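Local structure of putative carbohydrate-active enzyme (Uncultured organism, 5WH8) at residues I105-L111 against L143-E149; A53-W58 against W293-S297. The protein probably hydrolyses O-glycosidic bonds in cellulose or related polysaccharides, this chain being the family 5 glycoside hydrolase domain of a longer, multi-modular protein. One frame throughout, in Å; residues are numbered along the deposited sequence.

Contact 1. Residues I105-L111 against L143-E149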
loop_
_atom_site.group_PDB
_atom_site.type_symbol
_atom_site.label_atom_id
_atom_site.label_comp_id
_atom_site.label_asym_id
_atom_site.label_seq_id
_atom_site.Cartn_x
_atom_site.Cartn_y
_atom_site.Cartn_z
ATOM N N ILE A 105 -1.175 4.597 -3.129
ATOM C CA ILE A 105 -0.943 3.267 -3.699
ATOM C C ILE A 105 -2.216 2.778 -4.358
ATOM O O ILE A 105 -3.266 2.696 -3.694
ATOM C CB ILE A 105 -0.512 2.230 -2.651
ATOM C CG1 ILE A 105 0.779 2.649 -1.959
ATOM C CG2 ILE A 105 -0.302 0.881 -3.310
ATOM C CD1 ILE A 105 1.169 1.768 -0.771
ATOM N N ILE A 106 -2.116 2.470 -5.653
ATOM C CA ILE A 106 -3.158 1.786 -6.404
ATOM C C ILE A 106 -2.863 0.303 -6.280
ATOM O O ILE A 106 -1.862 -0.188 -6.841
ATOM C CB ILE A 106 -3.169 2.237 -7.886
ATOM C CG1 ILE A 106 -3.418 3.749 -7.970
ATOM C CG2 ILE A 106 -4.229 1.460 -8.678
ATOM C CD1 ILE A 106 -3.387 4.323 -9.401
ATOM N N ASP A 107 -3.690 -0.400 -5.504
ATOM C CA ASP A 107 -3.434 -1.818 -5.179
ATOM C C ASP A 107 -4.437 -2.750 -5.870
ATOM O O ASP A 107 -5.641 -2.737 -5.574
ATOM C CB ASP A 107 -3.455 -1.959 -3.644
ATOM C CG ASP A 107 -3.758 -3.367 -3.150
ATOM O OD1 ASP A 107 -3.371 -4.377 -3.780
ATOM O OD2 ASP A 107 -4.398 -3.444 -2.067
ATOM N N TRP A 108 -3.935 -3.522 -6.838
ATOM C CA TRP A 108 -4.711 -4.582 -7.497
ATOM C C TRP A 108 -4.760 -5.761 -6.520
ATOM O O TRP A 108 -3.809 -6.561 -6.394
ATOM C CB TRP A 108 -4.061 -4.948 -8.829
ATOM C CG TRP A 108 -4.767 -5.986 -9.673
ATOM C CD1 TRP A 108 -4.357 -7.277 -9.908
ATOM C CD2 TRP A 108 -5.981 -5.809 -10.426
ATOM N NE1 TRP A 108 -5.235 -7.906 -10.765
ATOM C CE2 TRP A 108 -6.240 -7.027 -11.092
ATOM C CE3 TRP A 108 -6.869 -4.739 -10.594
ATOM C CZ2 TRP A 108 -7.359 -7.211 -11.901
ATOM C CZ3 TRP A 108 -7.971 -4.913 -11.407
ATOM C CH2 TRP A 108 -8.216 -6.143 -12.042
ATOM N N HIS A 109 -5.863 -5.837 -5.787
ATOM C CA HIS A 109 -5.891 -6.562 -4.506
ATOM C C HIS A 109 -6.346 -7.998 -4.693
ATOM O O HIS A 109 -7.470 -8.345 -4.338
ATOM C CB HIS A 109 -6.790 -5.805 -3.507
ATOM C CG HIS A 109 -6.627 -6.201 -2.058
ATOM N ND1 HIS A 109 -5.657 -5.647 -1.251
ATOM C CD2 HIS A 109 -7.357 -7.015 -1.249
ATOM C CE1 HIS A 109 -5.778 -6.108 -0.019
ATOM N NE2 HIS A 109 -6.802 -6.946 0.013
ATOM N N VAL A 110 -5.454 -8.813 -5.269
ATOM C CA VAL A 110 -5.677 -10.264 -5.410
ATOM C C VAL A 110 -5.629 -10.927 -4.030
ATOM O O VAL A 110 -4.845 -10.519 -3.169
ATOM C CB VAL A 110 -4.650 -10.930 -6.349
ATOM C CG1 VAL A 110 -4.619 -10.256 -7.696
ATOM C CG2 VAL A 110 -3.270 -10.959 -5.760
ATOM N N LEU A 111 -6.493 -11.919 -3.818
ATOM C CA LEU A 111 -6.521 -12.646 -2.564
ATOM C C LEU A 111 -7.223 -14.010 -2.693
ATOM O O LEU A 111 -6.558 -15.044 -2.711
ATOM C CB LEU A 111 -7.190 -11.786 -1.495
ATOM C CG LEU A 111 -7.224 -12.317 -0.059
ATOM C CD1 LEU A 111 -5.821 -12.607 0.492
ATOM C CD2 LEU A 111 -7.962 -11.308 0.785
ATOM N N LEU A 143 1.984 5.145 -6.578
ATOM C CA LEU A 143 2.792 3.919 -6.624
ATOM C C LEU A 143 1.871 2.800 -7.087
ATOM O O LEU A 143 0.693 2.807 -6.741
ATOM C CB LEU A 143 3.404 3.552 -5.266
ATOM C CG LEU A 143 4.407 4.546 -4.666
ATOM C CD1 LEU A 143 3.666 5.649 -3.938
ATOM C CD2 LEU A 143 5.362 3.872 -3.696
ATOM N N TYR A 144 2.398 1.839 -7.846
ATOM C CA TYR A 144 1.587 0.774 -8.446
ATOM C C TYR A 144 1.852 -0.582 -7.764
ATOM O O TYR A 144 2.930 -1.168 -7.916
ATOM C CB TYR A 144 1.889 0.696 -9.968
ATOM C CG TYR A 144 1.639 1.988 -10.766
ATOM C CD1 TYR A 144 0.512 2.786 -10.530
ATOM C CD2 TYR A 144 2.513 2.375 -11.785
ATOM C CE1 TYR A 144 0.277 3.926 -11.290
ATOM C CE2 TYR A 144 2.301 3.508 -12.522
ATOM C CZ TYR A 144 1.180 4.287 -12.271
ATOM O OH TYR A 144 0.948 5.410 -13.036
ATOM N N GLU A 145 0.876 -1.080 -6.997
ATOM C CA GLU A 145 0.989 -2.373 -6.314
ATOM C C GLU A 145 0.229 -3.409 -7.155
ATOM O O GLU A 145 -1.002 -3.470 -7.112
ATOM C CB GLU A 145 0.438 -2.273 -4.880
ATOM C CG GLU A 145 0.527 -3.574 -4.078
ATOM C CD GLU A 145 0.120 -3.441 -2.619
ATOM O OE1 GLU A 145 -0.374 -2.363 -2.222
ATOM O OE2 GLU A 145 0.258 -4.442 -1.874
ATOM N N ILE A 146 0.966 -4.203 -7.937
ATOM C CA ILE A 146 0.382 -4.951 -9.053
ATOM C C ILE A 146 -0.326 -6.274 -8.645
ATOM O O ILE A 146 -1.101 -6.808 -9.459
ATOM C CB ILE A 146 1.466 -5.216 -10.170
ATOM C CG1 ILE A 146 2.710 -5.914 -9.597
ATOM C CG2 ILE A 146 1.843 -3.906 -10.859
ATOM C CD1 ILE A 146 3.657 -6.504 -10.688
ATOM N N CYS A 147 -0.071 -6.792 -7.440
ATOM C CA CYS A 147 -0.760 -7.999 -6.918
ATOM C C CYS A 147 -0.584 -8.176 -5.399
ATOM O O CYS A 147 0.373 -8.780 -4.934
ATOM C CB CYS A 147 -0.279 -9.283 -7.638
ATOM S SG CYS A 147 1.514 -9.526 -7.721
ATOM N N ASN A 148 -1.558 -7.685 -4.645
ATOM C CA ASN A 148 -1.554 -7.707 -3.167
ATOM C C ASN A 148 -0.881 -8.915 -2.465
ATOM O O ASN A 148 0.208 -8.779 -1.863
ATOM C CB ASN A 148 -3.022 -7.601 -2.714
ATOM C CG ASN A 148 -3.219 -7.810 -1.221
ATOM O OD1 ASN A 148 -2.571 -7.166 -0.403
ATOM N ND2 ASN A 148 -4.143 -8.705 -0.864
ATOM N N GLU A 149 -1.549 -10.066 -2.496
ATOM C CA GLU A 149 -1.105 -11.281 -1.779
ATOM C C GLU A 149 -1.257 -12.543 -2.624
ATOM O O GLU A 149 -2.268 -13.253 -2.524
ATOM C CB GLU A 149 -1.877 -11.477 -0.462
ATOM C CG GLU A 149 -1.410 -10.508 0.625
ATOM C CD GLU A 149 -2.149 -10.676 1.936
ATOM O OE1 GLU A 149 -3.042 -11.550 2.042
ATOM O OE2 GLU A 149 -1.840 -9.940 2.900
#
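Trp-108 O accepts two backbone N-H groups, which arrive from opposite faces of its carbonyl plane. Asn-148 N comes from across the contact, 3.1 Å from Trp-108 O. Val-110 N comes from the same segment and closes an inverse gamma turn centred on His-109. Before this point the pairing is plain parallel sheet: Ile-106 N bonds to Leu-143 O, Glu-145 N to Ile-106 O and Trp-108 N to Glu-145 O. Trp-108 then lies nearest Cys-147, so the register slips by one residue at Ile-146.

The Asn-148 amide lies flat on the His-109 ring, their planes 14° apart. Asn-148 CG is anti to its own backbone N (chi1 172°), which carries the amide over the ring; the turn about chi2 leaves ND2 above the centre. Asn-148 ND2 donates to Val-110 O at 3.0 Å, and OD1 accepts from Arg-64; the two bonds fix the amide flip. His-109 ND1 donates to the syn side of Asp-107 OD2 at 2.7 Å, slightly tilted from the ring plane.

The two strands are the third and fourth of the TIM barrel, joined by helix 122-135. In family 5 enzymes an Asn-Glu pair after the fourth strand carries the acid/base glutamate, and Glu-149 is consistent with that place. Glu-149 OE1 lies 3.4 Å from Leu-111 CD1, while OE2 bonds to His-209.

Inside the barrel the Asp-107 and Glu-145 carboxylates stack, with Asp-107 OD1 3.9 Å from Glu-145 OE1. A salt bridge from Arg-64 to Glu-145 OE1 probably offsets this, and Thr-236 bonds to OE2. On the outer face Ile-106 CD1 meets the Tyr-144 ring edge at CE1, 4.1 Å away.

Contact 2. Residues A53-W58 against W293-S297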
loop_
_atom_site.group_PDB
_atom_site.type_symbol
_atom_site.label_atom_id
_atom_site.label_comp_id
_atom_site.label_asym_id
_atom_site.label_seq_id
_atom_site.Cartn_x
_atom_site.Cartn_y
_atom_site.Cartn_z
ATOM N N ALA A 53 -9.233 14.486 6.945
ATOM C CA ALA A 53 -8.999 14.196 8.363
ATOM C C ALA A 53 -7.772 13.304 8.546
ATOM O O ALA A 53 -6.979 13.515 9.462
ATOM C CB ALA A 53 -10.246 13.531 9.006
ATOM N N LEU A 54 -7.612 12.293 7.691
ATOM C CA LEU A 54 -6.439 11.439 7.795
ATOM C C LEU A 54 -5.143 12.244 7.657
ATOM O O LEU A 54 -4.152 11.993 8.357
ATOM C CB LEU A 54 -6.490 10.331 6.747
ATOM C CG LEU A 54 -7.357 9.127 7.144
ATOM C CD1 LEU A 54 -7.607 8.268 5.932
ATOM C CD2 LEU A 54 -6.660 8.332 8.226
ATOM N N VAL A 55 -5.120 13.185 6.724
ATOM C CA VAL A 55 -3.907 13.974 6.495
ATOM C C VAL A 55 -3.687 15.011 7.586
ATOM O O VAL A 55 -2.598 15.071 8.184
ATOM C CB VAL A 55 -3.972 14.642 5.107
ATOM C CG1 VAL A 55 -2.772 15.560 4.876
ATOM C CG2 VAL A 55 -4.020 13.577 4.018
ATOM N N LYS A 56 -4.711 15.813 7.864
ATOM C CA LYS A 56 -4.556 16.908 8.819
ATOM C C LYS A 56 -4.533 16.475 10.283
ATOM O O LYS A 56 -3.831 17.106 11.088
ATOM C CB LYS A 56 -5.672 17.943 8.634
ATOM C CG LYS A 56 -5.739 18.570 7.250
ATOM C CD LYS A 56 -4.450 19.274 6.806
ATOM C CE LYS A 56 -4.171 20.541 7.602
ATOM N NZ LYS A 56 -2.953 21.242 7.096
ATOM N N ASP A 57 -5.299 15.442 10.635
ATOM C CA ASP A 57 -5.420 14.979 12.023
ATOM C C ASP A 57 -4.617 13.716 12.360
ATOM O O ASP A 57 -4.093 13.602 13.462
ATOM C CB ASP A 57 -6.895 14.709 12.374
ATOM C CG ASP A 57 -7.814 15.888 12.066
ATOM O OD1 ASP A 57 -7.383 17.057 12.207
ATOM O OD2 ASP A 57 -8.978 15.640 11.706
ATOM N N TRP A 58 -4.537 12.741 11.455
ATOM C CA TRP A 58 -3.749 11.541 11.749
ATOM C C TRP A 58 -2.309 11.660 11.219
ATOM O O TRP A 58 -1.494 10.804 11.523
ATOM C CB TRP A 58 -4.373 10.261 11.161
ATOM C CG TRP A 58 -5.769 9.846 11.568
ATOM C CD1 TRP A 58 -6.866 10.643 11.793
ATOM C CD2 TRP A 58 -6.208 8.500 11.753
ATOM N NE1 TRP A 58 -7.957 9.860 12.094
ATOM C CE2 TRP A 58 -7.576 8.541 12.083
ATOM C CE3 TRP A 58 -5.574 7.255 11.663
ATOM C CZ2 TRP A 58 -8.320 7.396 12.320
ATOM C CZ3 TRP A 58 -6.302 6.126 11.895
ATOM C CH2 TRP A 58 -7.670 6.189 12.222
ATOM N N TRP A 293 -14.214 11.154 11.816
ATOM C CA TRP A 293 -13.102 10.363 11.321
ATOM C C TRP A 293 -11.971 10.230 12.329
ATOM O O TRP A 293 -10.961 9.591 12.031
ATOM C CB TRP A 293 -12.601 10.994 10.016
ATOM C CG TRP A 293 -13.717 11.175 9.038
ATOM C CD1 TRP A 293 -14.202 12.364 8.531
ATOM C CD2 TRP A 293 -14.507 10.138 8.460
ATOM N NE1 TRP A 293 -15.248 12.109 7.672
ATOM C CE2 TRP A 293 -15.457 10.755 7.611
ATOM C CE3 TRP A 293 -14.515 8.748 8.578
ATOM C CZ2 TRP A 293 -16.411 10.018 6.901
ATOM C CZ3 TRP A 293 -15.460 8.008 7.852
ATOM C CH2 TRP A 293 -16.391 8.655 7.024
ATOM N N ASN A 294 -12.150 10.782 13.529
ATOM C CA ASN A 294 -11.184 10.635 14.607
ATOM C C ASN A 294 -11.738 9.787 15.768
ATOM O O ASN A 294 -11.104 9.656 16.821
ATOM C CB ASN A 294 -10.738 12.014 15.098
ATOM C CG ASN A 294 -9.878 12.736 14.072
ATOM O OD1 ASN A 294 -8.754 12.338 13.819
ATOM N ND2 ASN A 294 -10.408 13.790 13.475
ATOM N N MET A 295 -12.912 9.201 15.570
ATOM C CA MET A 295 -13.505 8.294 16.563
ATOM C C MET A 295 -12.868 6.909 16.447
ATOM O O MET A 295 -13.452 5.979 15.876
ATOM C CB MET A 295 -15.012 8.204 16.381
ATOM C CG MET A 295 -15.716 7.489 17.525
ATOM S SD MET A 295 -15.627 8.353 19.119
ATOM C CE MET A 295 -16.986 9.519 18.914
ATOM N N VAL A 296 -11.653 6.808 16.978
ATOM C CA VAL A 296 -10.797 5.637 16.779
ATOM C C VAL A 296 -11.106 4.496 17.744
ATOM O O VAL A 296 -11.547 4.709 18.877
ATOM C CB VAL A 296 -9.306 5.990 16.922
ATOM C CG1 VAL A 296 -8.846 6.840 15.734
ATOM C CG2 VAL A 296 -9.014 6.700 18.221
ATOM N N SER A 297 -10.868 3.287 17.258
ATOM C CA SER A 297 -10.849 2.073 18.052
ATOM C C SER A 297 -9.563 1.974 18.878
ATOM O O SER A 297 -8.688 2.829 18.761
ATOM C CB SER A 297 -10.928 0.862 17.129
ATOM O OG SER A 297 -9.755 0.817 16.325
#
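Two hydrogen bonds cross between Asp-57 and Trp-58 on one segment and Trp-293 and Asn-294 on the other. Asn-294 ND2 donates to Asp-57 OD2 at 2.9 Å, and the bond is nearly straight (166°). The acceptor lies in the amide plane, but the donor stands above the carboxylate plane. Asn-294 CG lies anti to the carbonyl carbon (chi1 -70°), which turns the amide back toward Asp-57. Trp-58 NE1 donates to Trp-293 O at 3.0 Å. This bond is more bent (139°), although the oxygen sits near the plane of the indole.

Helix 48-56 follows the first barrel strand. The loop 293-297 comes after the last barrel strand and leads into helix 298-307, so the contact joins the helix after the first strand to the loop that follows the last strand. Ser-297 is the N-cap of helix 298-307, its OG bonded to Gly-300 N.

Lys-304 of that helix bonds to Asn-294 OD1 and also makes a cation-pi contact with Trp-58, which Phe-273 of the last strand meets edge-to-face.

Apolar contacts complete the join. Ala-53 CB meets Trp-293 CB at 3.6 Å, and Val-296 CG1 reaches Trp-58 CZ2 at 3.5 Å. Leu-54 CD2, from the same segment as Trp-58, covers one face of its ring, offset toward the rim.

In the fold
After a short helix and a two-stranded hairpin, the chain forms strand 32-36 and helix 48-56, whose C-terminal end supplies the first half of contact 2. Strand 62-68 follows, then strand 103-109, which opens contact 1. That contact closes after a short excursion through helix 122-135, when strand 142-145 returns beside its neighbour. The other four strands complete the barrel before the loop at 293-297 comes back to residues 53-58. Contact 1 is therefore a local closure lying wholly within the long one of contact 2, and the two do not cross. One is buried in the barrel, the other is at the surface, with centres about 24 Å apart.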